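Local atomic coordinates of uncharacterized protein (Bacteroides ovatus CL02T12C04, PDB entry 6PTM), a protein that probably acts as an exo-carrageenase, a glycoside hydrolase of family 42 that hydrolyses carrageenan chains from their ends in a gut Bacteroides. Residues A[83-88]-A[118-123]; A[173-178]-A[504-509]; A[179-184]-A[511-516]. All coordinates share one frame; numbering follows the deposited sequence.

Contact 1: A[83-88]-A[118-123]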
# COMPACT_ATOMS: atom_id res chain seq x y z
N GLY A 83 -16.47 -27.34 3.00
CA GLY A 83 -16.58 -27.84 1.61
C GLY A 83 -15.22 -27.87 0.94
O GLY A 83 -14.94 -28.82 0.16
N TYR A 84 -14.37 -26.88 1.23
CA TYR A 84 -13.01 -26.85 0.64
C TYR A 84 -12.20 -28.04 1.17
O TYR A 84 -11.49 -28.68 0.37
CB TYR A 84 -12.33 -25.51 0.91
CG TYR A 84 -12.92 -24.33 0.17
CD1 TYR A 84 -13.95 -24.47 -0.75
CD2 TYR A 84 -12.42 -23.06 0.37
CE1 TYR A 84 -14.46 -23.38 -1.43
CE2 TYR A 84 -12.92 -21.95 -0.29
CZ TYR A 84 -13.93 -22.11 -1.22
OH TYR A 84 -14.42 -21.01 -1.89
N ALA A 85 -12.29 -28.33 2.48
CA ALA A 85 -11.58 -29.45 3.11
C ALA A 85 -12.08 -30.78 2.50
O ALA A 85 -11.25 -31.66 2.28
CB ALA A 85 -11.78 -29.43 4.60
N LYS A 86 -13.38 -30.90 2.24
CA LYS A 86 -13.98 -32.10 1.60
C LYS A 86 -13.40 -32.24 0.19
O LYS A 86 -12.97 -33.33 -0.16
CB LYS A 86 -15.52 -32.01 1.57
CG LYS A 86 -16.23 -33.30 1.20
CD LYS A 86 -15.65 -34.51 1.90
CE LYS A 86 -16.66 -35.53 2.37
NZ LYS A 86 -16.28 -36.00 3.73
N TRP A 87 -13.35 -31.16 -0.59
CA TRP A 87 -12.63 -31.17 -1.88
C TRP A 87 -11.19 -31.63 -1.64
O TRP A 87 -10.76 -32.56 -2.34
CB TRP A 87 -12.67 -29.83 -2.58
CG TRP A 87 -12.24 -29.96 -4.00
CD1 TRP A 87 -13.03 -30.27 -5.07
CD2 TRP A 87 -10.89 -29.87 -4.50
NE1 TRP A 87 -12.27 -30.34 -6.21
CE2 TRP A 87 -10.96 -30.10 -5.89
CE3 TRP A 87 -9.65 -29.60 -3.92
CZ2 TRP A 87 -9.83 -30.06 -6.71
CZ3 TRP A 87 -8.54 -29.53 -4.73
CH2 TRP A 87 -8.63 -29.78 -6.10
N ASP A 88 -10.50 -31.09 -0.65
CA ASP A 88 -9.08 -31.43 -0.46
C ASP A 88 -8.97 -32.94 -0.17
O ASP A 88 -8.06 -33.60 -0.70
CB ASP A 88 -8.40 -30.54 0.60
CG ASP A 88 -8.34 -29.06 0.25
OD1 ASP A 88 -8.22 -28.76 -0.96
OD2 ASP A 88 -8.41 -28.20 1.18
N ASP A 118 -7.57 -32.09 7.47
CA ASP A 118 -7.75 -32.02 8.94
C ASP A 118 -7.13 -30.74 9.51
O ASP A 118 -7.56 -30.35 10.60
CB ASP A 118 -7.23 -33.27 9.65
CG ASP A 118 -8.22 -34.42 9.51
OD1 ASP A 118 -9.40 -34.19 9.09
OD2 ASP A 118 -7.80 -35.51 9.82
N PHE A 119 -6.13 -30.14 8.85
CA PHE A 119 -5.56 -28.85 9.31
C PHE A 119 -6.67 -27.80 9.18
O PHE A 119 -7.01 -27.08 10.16
CB PHE A 119 -4.30 -28.49 8.53
CG PHE A 119 -3.92 -27.04 8.69
CD1 PHE A 119 -3.37 -26.60 9.87
CD2 PHE A 119 -4.24 -26.11 7.70
CE1 PHE A 119 -3.08 -25.24 10.05
CE2 PHE A 119 -3.95 -24.77 7.87
CZ PHE A 119 -3.38 -24.33 9.05
N GLU A 120 -7.34 -27.79 8.03
CA GLU A 120 -8.45 -26.87 7.76
C GLU A 120 -9.58 -27.13 8.77
O GLU A 120 -10.11 -26.13 9.28
CB GLU A 120 -8.91 -26.97 6.32
CG GLU A 120 -7.86 -26.44 5.38
CD GLU A 120 -8.18 -26.73 3.93
OE1 GLU A 120 -8.45 -27.92 3.64
OE2 GLU A 120 -8.16 -25.77 3.10
N ARG A 121 -9.90 -28.39 9.06
CA ARG A 121 -10.99 -28.67 10.03
C ARG A 121 -10.54 -28.22 11.43
O ARG A 121 -11.38 -27.70 12.19
CB ARG A 121 -11.40 -30.14 9.92
CG ARG A 121 -12.15 -30.46 8.65
CD ARG A 121 -12.03 -31.95 8.30
NE ARG A 121 -12.69 -32.27 7.05
CZ ARG A 121 -12.33 -33.26 6.25
NH1 ARG A 121 -11.32 -34.03 6.55
NH2 ARG A 121 -12.97 -33.43 5.11
N GLN A 122 -9.26 -28.41 11.76
CA GLN A 122 -8.76 -28.03 13.10
C GLN A 122 -8.79 -26.51 13.22
O GLN A 122 -9.14 -26.00 14.33
CB GLN A 122 -7.38 -28.62 13.37
CG GLN A 122 -6.92 -28.35 14.80
CD GLN A 122 -7.82 -28.96 15.85
OE1 GLN A 122 -8.36 -30.05 15.69
NE2 GLN A 122 -7.97 -28.26 16.95
N GLU A 123 -8.44 -25.79 12.15
CA GLU A 123 -8.52 -24.30 12.13
C GLU A 123 -9.98 -23.91 12.35
O GLU A 123 -10.21 -22.99 13.10
CB GLU A 123 -7.96 -23.75 10.83
CG GLU A 123 -6.46 -23.91 10.76
CD GLU A 123 -5.73 -23.05 11.75
OE1 GLU A 123 -5.78 -21.79 11.60
OE2 GLU A 123 -5.08 -23.62 12.66
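Two carboxylates meet where the side chains of Asp88 and Glu120 cross at about a right angle between antiparallel helices. Asp88 OD2 lies 2.5 Å from Glu120 OE1, so close that one of the acids probably holds a proton, and the two groups are nearly coplanar, with planes 18° apart. The Glu120 chain brings its carboxylate across this gap because it runs extended beyond CG. Opposite charge comes from elsewhere: NH2 of Arg511 makes salt bridges to Asp88 OD2 and to Glu120 OE2, which should help these buried acids tolerate each other. Asp88 OD1, for its part, takes a hydrogen bond from Asn95. Beside the acids sits the tightly packed part. Ala85 turns its methyl to the facing helix, where CB lies 3.8 Å from Glu120 OE1 and 3.9 Å from Arg121 NE, filling the angle between those two side chains. Toward Lys86, which is partly exposed, the contact becomes looser. Lys86 NZ and Arg121 NH2 stand 4.4 Å apart, each with its own acid: Glu44 for the lysine, Glu89 for the arginine. Arg121 also turns back along its own helix, its NH1 reaching Asp118 OD1 at 3.2 Å with that oxygen in the guanidinium plane. A leucine in place of Arg121 would probably leave Glu89 and Asp118 without their basic mate. The helix axes approach to 9.1 Å with a signed crossing angle of -163°, an antiparallel helix pair with a small alanine at its closest register, joining helices 69-90 and 109-139 of the N-terminal helical region.

Contact 2: A[173-178]-A[504-509]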
# COMPACT_ATOMS: atom_id res chain seq x y z
N ALA A 173 -12.77 -4.79 2.80
CA ALA A 173 -11.92 -5.93 2.40
C ALA A 173 -12.71 -6.85 1.48
O ALA A 173 -13.87 -7.19 1.83
CB ALA A 173 -11.44 -6.67 3.60
N ASP A 174 -12.12 -7.21 0.35
CA ASP A 174 -12.57 -8.32 -0.53
C ASP A 174 -11.32 -9.10 -1.01
O ASP A 174 -10.23 -8.89 -0.50
CB ASP A 174 -13.45 -7.80 -1.67
CG ASP A 174 -14.44 -8.84 -2.19
OD1 ASP A 174 -15.56 -8.46 -2.57
OD2 ASP A 174 -14.07 -10.02 -2.27
N TRP A 175 -11.48 -9.98 -1.97
CA TRP A 175 -10.44 -10.95 -2.36
C TRP A 175 -10.35 -11.03 -3.89
O TRP A 175 -11.39 -11.13 -4.51
CB TRP A 175 -10.77 -12.31 -1.76
CG TRP A 175 -10.89 -12.32 -0.27
CD1 TRP A 175 -12.02 -12.05 0.45
CD2 TRP A 175 -9.85 -12.59 0.68
NE1 TRP A 175 -11.73 -12.08 1.78
CE2 TRP A 175 -10.43 -12.45 1.97
CE3 TRP A 175 -8.50 -12.93 0.59
CZ2 TRP A 175 -9.70 -12.64 3.14
CZ3 TRP A 175 -7.79 -13.16 1.76
CH2 TRP A 175 -8.37 -12.97 3.02
N THR A 176 -9.15 -11.01 -4.43
CA THR A 176 -8.86 -11.18 -5.87
C THR A 176 -9.51 -12.49 -6.39
O THR A 176 -9.37 -13.54 -5.74
CB THR A 176 -7.35 -11.11 -6.10
OG1 THR A 176 -6.86 -9.94 -5.42
CG2 THR A 176 -7.02 -11.06 -7.58
N TRP A 177 -10.28 -12.39 -7.48
CA TRP A 177 -10.87 -13.51 -8.27
C TRP A 177 -11.93 -14.28 -7.49
O TRP A 177 -12.30 -15.35 -7.98
CB TRP A 177 -9.79 -14.51 -8.74
CG TRP A 177 -8.79 -13.95 -9.70
CD1 TRP A 177 -8.93 -12.84 -10.49
CD2 TRP A 177 -7.48 -14.49 -9.96
NE1 TRP A 177 -7.78 -12.65 -11.22
CE2 TRP A 177 -6.88 -13.65 -10.93
CE3 TRP A 177 -6.78 -15.60 -9.50
CZ2 TRP A 177 -5.59 -13.88 -11.41
CZ3 TRP A 177 -5.50 -15.83 -9.98
CH2 TRP A 177 -4.92 -14.97 -10.91
N LYS A 178 -12.36 -13.81 -6.32
CA LYS A 178 -13.42 -14.48 -5.52
C LYS A 178 -14.68 -14.60 -6.37
O LYS A 178 -15.17 -13.61 -6.93
CB LYS A 178 -13.79 -13.70 -4.25
CG LYS A 178 -14.77 -14.41 -3.31
CD LYS A 178 -15.22 -13.51 -2.20
CE LYS A 178 -16.13 -12.41 -2.72
NZ LYS A 178 -16.43 -11.42 -1.65
N THR A 504 -9.05 -2.81 0.51
CA THR A 504 -8.11 -3.85 0.05
C THR A 504 -8.87 -4.91 -0.73
O THR A 504 -9.85 -5.45 -0.19
CB THR A 504 -7.36 -4.53 1.18
OG1 THR A 504 -6.80 -3.50 2.00
CG2 THR A 504 -6.28 -5.45 0.65
N GLN A 505 -8.41 -5.20 -1.95
CA GLN A 505 -8.74 -6.47 -2.63
C GLN A 505 -7.55 -7.38 -2.34
O GLN A 505 -6.50 -7.13 -2.96
CB GLN A 505 -8.95 -6.28 -4.13
CG GLN A 505 -9.45 -7.57 -4.77
CD GLN A 505 -9.72 -7.45 -6.24
OE1 GLN A 505 -8.98 -6.81 -6.99
NE2 GLN A 505 -10.81 -8.06 -6.65
N THR A 506 -7.68 -8.33 -1.41
CA THR A 506 -6.53 -9.13 -0.92
C THR A 506 -6.20 -10.26 -1.91
O THR A 506 -7.14 -10.93 -2.40
CB THR A 506 -6.78 -9.68 0.48
OG1 THR A 506 -7.06 -8.59 1.37
CG2 THR A 506 -5.62 -10.53 0.95
N TRP A 507 -4.91 -10.47 -2.20
CA TRP A 507 -4.42 -11.66 -2.95
C TRP A 507 -4.46 -12.89 -2.04
O TRP A 507 -3.78 -12.91 -1.02
CB TRP A 507 -2.99 -11.41 -3.46
CG TRP A 507 -2.37 -12.56 -4.20
CD1 TRP A 507 -1.57 -13.53 -3.66
CD2 TRP A 507 -2.49 -12.87 -5.61
NE1 TRP A 507 -1.18 -14.41 -4.64
CE2 TRP A 507 -1.73 -14.04 -5.83
CE3 TRP A 507 -3.17 -12.30 -6.70
CZ2 TRP A 507 -1.58 -14.60 -7.11
CZ3 TRP A 507 -3.01 -12.85 -7.96
CH2 TRP A 507 -2.24 -13.99 -8.15
N TYR A 508 -5.25 -13.93 -2.35
CA TYR A 508 -6.24 -14.02 -3.43
C TYR A 508 -7.19 -15.20 -3.17
O TYR A 508 -6.85 -16.12 -2.44
CB TYR A 508 -5.65 -14.19 -4.84
CG TYR A 508 -4.87 -15.46 -5.14
CD1 TYR A 508 -4.80 -15.94 -6.45
CD2 TYR A 508 -4.15 -16.14 -4.17
CE1 TYR A 508 -4.05 -17.06 -6.77
CE2 TYR A 508 -3.41 -17.27 -4.47
CZ TYR A 508 -3.34 -17.73 -5.78
OH TYR A 508 -2.58 -18.83 -6.07
N TRP A 509 -8.39 -15.14 -3.74
CA TRP A 509 -9.42 -16.19 -3.56
C TRP A 509 -9.51 -16.99 -4.85
O TRP A 509 -10.43 -16.75 -5.66
CB TRP A 509 -10.75 -15.59 -3.14
CG TRP A 509 -11.77 -16.56 -2.64
CD1 TRP A 509 -12.30 -17.65 -3.28
CD2 TRP A 509 -12.47 -16.46 -1.38
NE1 TRP A 509 -13.28 -18.23 -2.50
CE2 TRP A 509 -13.41 -17.52 -1.34
CE3 TRP A 509 -12.39 -15.56 -0.30
CZ2 TRP A 509 -14.25 -17.70 -0.25
CZ3 TRP A 509 -13.22 -15.75 0.78
CH2 TRP A 509 -14.14 -16.80 0.80
O HOH W 1 -9.48 -9.37 2.09
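Trp175 is sandwiched between Thr506 and Trp509, its indole placed there by CG lying anti to the carbonyl carbon (chi1 -58°). From CB outward, the first contact is Trp509 CB at 3.6 Å. CG and CD1 then receive the edge of the Trp509 indole: CE3 of that ring sits over their face, an edge-to-face pair with planes at 67°. At the outer corner of the pyrrole ring, NE1 hydrogen-bonds His541. On the benzene side, CE3 passes Thr506 CB and CZ3 touches Thr506 CG2 at 3.5 Å. This threonine packs on the face opposite Trp509, and a water lies over the same face while bridging Asp174 O and Thr506 OG1, which also hydrogen-bonds Tyr493 OH. Trp509 is itself covered by Lys178, whose CG rests 3.7 Å from the centroid of the five-membered ring. The lysine reaches back to Asp174, NZ meeting OD2 at 2.8 Å from above the carboxylate plane and also hydrogen-bonding the carbonyl O of Gly189.

Beneath the rings the backbones run parallel. Asp174 N binds Thr504 O, Thr506 N binds Asp174 O, and Thr176 N binds Thr506 O. Past the strand ends, Trp509 N reaches Thr176 O at 2.7 Å, after a cis peptide between Trp507 and Tyr508. Tyr508 lies over the Trp507 indole, while the edge of Trp507 points at the face of the exposed Trp177. Pairing of strands 168-175 and 503-506 joins the first and last strands of the catalytic (beta/alpha)8 barrel, and the cis peptide following a tryptophan at the end of the last strand is known from other clan GH-A glycosidases.

Contact 3: A[179-184]-A[511-516]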
# COMPACT_ATOMS: atom_id res chain seq x y z
N PRO A 179 -15.27 -15.80 -6.48
CA PRO A 179 -16.53 -15.93 -7.23
C PRO A 179 -17.60 -15.01 -6.62
O PRO A 179 -17.72 -14.96 -5.40
CB PRO A 179 -16.89 -17.42 -7.08
CG PRO A 179 -15.53 -18.07 -6.87
CD PRO A 179 -14.76 -17.09 -5.99
N ARG A 180 -18.32 -14.29 -7.47
CA ARG A 180 -19.31 -13.26 -7.07
C ARG A 180 -20.65 -13.97 -6.88
O ARG A 180 -21.53 -13.81 -7.70
CB ARG A 180 -19.32 -12.16 -8.13
CG ARG A 180 -17.96 -11.50 -8.33
CD ARG A 180 -17.78 -10.28 -7.46
NE ARG A 180 -18.89 -9.35 -7.70
CZ ARG A 180 -19.52 -8.63 -6.77
NH1 ARG A 180 -19.17 -8.70 -5.49
NH2 ARG A 180 -20.52 -7.85 -7.14
N ILE A 181 -20.75 -14.80 -5.85
CA ILE A 181 -21.99 -15.56 -5.55
C ILE A 181 -22.50 -15.13 -4.17
O ILE A 181 -21.68 -14.72 -3.30
CB ILE A 181 -21.75 -17.08 -5.67
CG1 ILE A 181 -20.70 -17.56 -4.66
CG2 ILE A 181 -21.37 -17.46 -7.10
CD1 ILE A 181 -20.78 -19.03 -4.40
N LYS A 182 -23.80 -15.24 -3.96
CA LYS A 182 -24.45 -14.85 -2.69
C LYS A 182 -23.63 -15.35 -1.48
O LYS A 182 -23.38 -14.51 -0.55
CB LYS A 182 -25.90 -15.32 -2.65
CG LYS A 182 -26.72 -14.57 -1.61
CD LYS A 182 -28.08 -14.07 -2.11
CE LYS A 182 -29.20 -15.04 -1.83
NZ LYS A 182 -29.30 -15.32 -0.37
N GLU A 183 -23.24 -16.63 -1.45
CA GLU A 183 -22.56 -17.30 -0.30
C GLU A 183 -21.28 -16.52 0.08
O GLU A 183 -20.98 -16.45 1.29
CB GLU A 183 -22.28 -18.79 -0.59
CG GLU A 183 -22.05 -19.64 0.68
CD GLU A 183 -21.43 -21.05 0.57
OE1 GLU A 183 -20.99 -21.45 -0.55
OE2 GLU A 183 -21.37 -21.78 1.64
N TYR A 184 -20.59 -15.91 -0.89
CA TYR A 184 -19.25 -15.27 -0.73
C TYR A 184 -19.36 -13.74 -0.59
O TYR A 184 -18.38 -13.14 -0.14
CB TYR A 184 -18.34 -15.66 -1.90
CG TYR A 184 -17.99 -17.13 -2.04
CD1 TYR A 184 -18.36 -18.08 -1.10
CD2 TYR A 184 -17.27 -17.58 -3.14
CE1 TYR A 184 -18.05 -19.43 -1.26
CE2 TYR A 184 -16.95 -18.92 -3.32
CZ TYR A 184 -17.35 -19.86 -2.38
OH TYR A 184 -17.03 -21.17 -2.54
N ARG A 511 -9.79 -20.28 -5.01
CA ARG A 511 -10.80 -21.36 -4.83
C ARG A 511 -12.05 -21.09 -5.67
O ARG A 511 -12.58 -19.97 -5.64
CB ARG A 511 -11.24 -21.44 -3.36
CG ARG A 511 -10.19 -22.03 -2.43
CD ARG A 511 -10.32 -23.56 -2.32
NE ARG A 511 -9.57 -24.03 -1.16
CZ ARG A 511 -9.41 -25.30 -0.81
NH1 ARG A 511 -9.92 -26.27 -1.54
NH2 ARG A 511 -8.78 -25.59 0.32
N ARG A 512 -12.52 -22.11 -6.39
CA ARG A 512 -13.83 -22.06 -7.08
C ARG A 512 -14.88 -22.50 -6.06
O ARG A 512 -14.48 -23.01 -4.96
CB ARG A 512 -13.83 -22.92 -8.36
CG ARG A 512 -12.76 -22.57 -9.39
CD ARG A 512 -12.78 -21.12 -9.91
NE ARG A 512 -12.20 -20.13 -9.00
CZ ARG A 512 -12.29 -18.79 -9.10
NH1 ARG A 512 -12.93 -18.23 -10.12
NH2 ARG A 512 -11.74 -18.02 -8.16
N GLU A 513 -16.16 -22.34 -6.40
CA GLU A 513 -17.28 -22.71 -5.48
C GLU A 513 -17.15 -24.19 -5.07
O GLU A 513 -17.44 -24.50 -3.89
CB GLU A 513 -18.63 -22.41 -6.13
CG GLU A 513 -19.79 -22.44 -5.15
CD GLU A 513 -21.16 -22.24 -5.76
OE1 GLU A 513 -21.23 -21.90 -6.96
OE2 GLU A 513 -22.15 -22.42 -5.05
N ASP A 514 -16.69 -25.06 -5.98
CA ASP A 514 -16.60 -26.54 -5.74
C ASP A 514 -15.38 -26.91 -4.87
O ASP A 514 -15.32 -28.08 -4.39
CB ASP A 514 -16.72 -27.33 -7.06
CG ASP A 514 -15.52 -27.30 -7.99
OD1 ASP A 514 -14.49 -26.70 -7.65
OD2 ASP A 514 -15.64 -27.86 -9.08
N GLY A 515 -14.45 -25.97 -4.64
CA GLY A 515 -13.21 -26.20 -3.86
C GLY A 515 -11.99 -26.49 -4.73
O GLY A 515 -10.86 -26.47 -4.18
N SER A 516 -12.17 -26.73 -6.04
CA SER A 516 -11.08 -26.73 -7.05
C SER A 516 -10.48 -25.31 -7.17
O SER A 516 -11.01 -24.37 -6.52
CB SER A 516 -11.57 -27.23 -8.39
OG SER A 516 -12.53 -26.34 -8.96
O HOH W 2 -18.49 -22.80 -1.25
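Pro179 sets CG over the face of the Arg512 guanidinium, 3.9 Å above its centre. Arg512 folds back to offer this face because its chain bends twice, at chi2 and again at chi3, and its NH2 is held by the carbonyl of Trp177. Next along, Ile181 is wedged between two partners. Its CG1 branch sits between the backbone N and the carbonyl carbon (chi1 62°), which sends CD1 over the centre of the Tyr184 ring, 3.8 Å above it. The same methyl meets Glu513 CD at 3.5 Å, where the extended glutamate chain passes obliquely. Tyr184 presents its hydroxyl to the backbone of Glu513, OH standing 3.3 Å from CA, and the hydroxyl is hydrogen-bonded to Tyr84 OH. A water links Tyr184 OH to Glu183 OE1 and, weakly, to Glu513 O. The facing loop is internally braced: Arg511 NH1 donates to Gly515 O at 2.8 Å, and Asp514 OD1 takes Ser516 N in an Asx turn. What results is the loop and helix start after the first barrel strand packed on the type I beta turn of 512-515, in the loop after the last strand.

From the N terminus, contact 1 comes first, closing a short helical loop that is complete before the barrel begins. Contact 2 then opens on the first barrel strand and closes some 330 residues later on the last one. Contact 3 opens just after 173-178 and closes just after 504-509, so the two long loops cross: the two strands pair first, and the connections leaving them then pack together. Lys178 NZ, probably hydrogen-bonded to Tyr184 O, joins contacts 2 and 3. The helical region is tied on through Tyr84, which probably hydrogen-bonds both Tyr184 OH and Trp509 NE1, through Trp87, packed on Asp514 O and Gly515 O, and through Arg511.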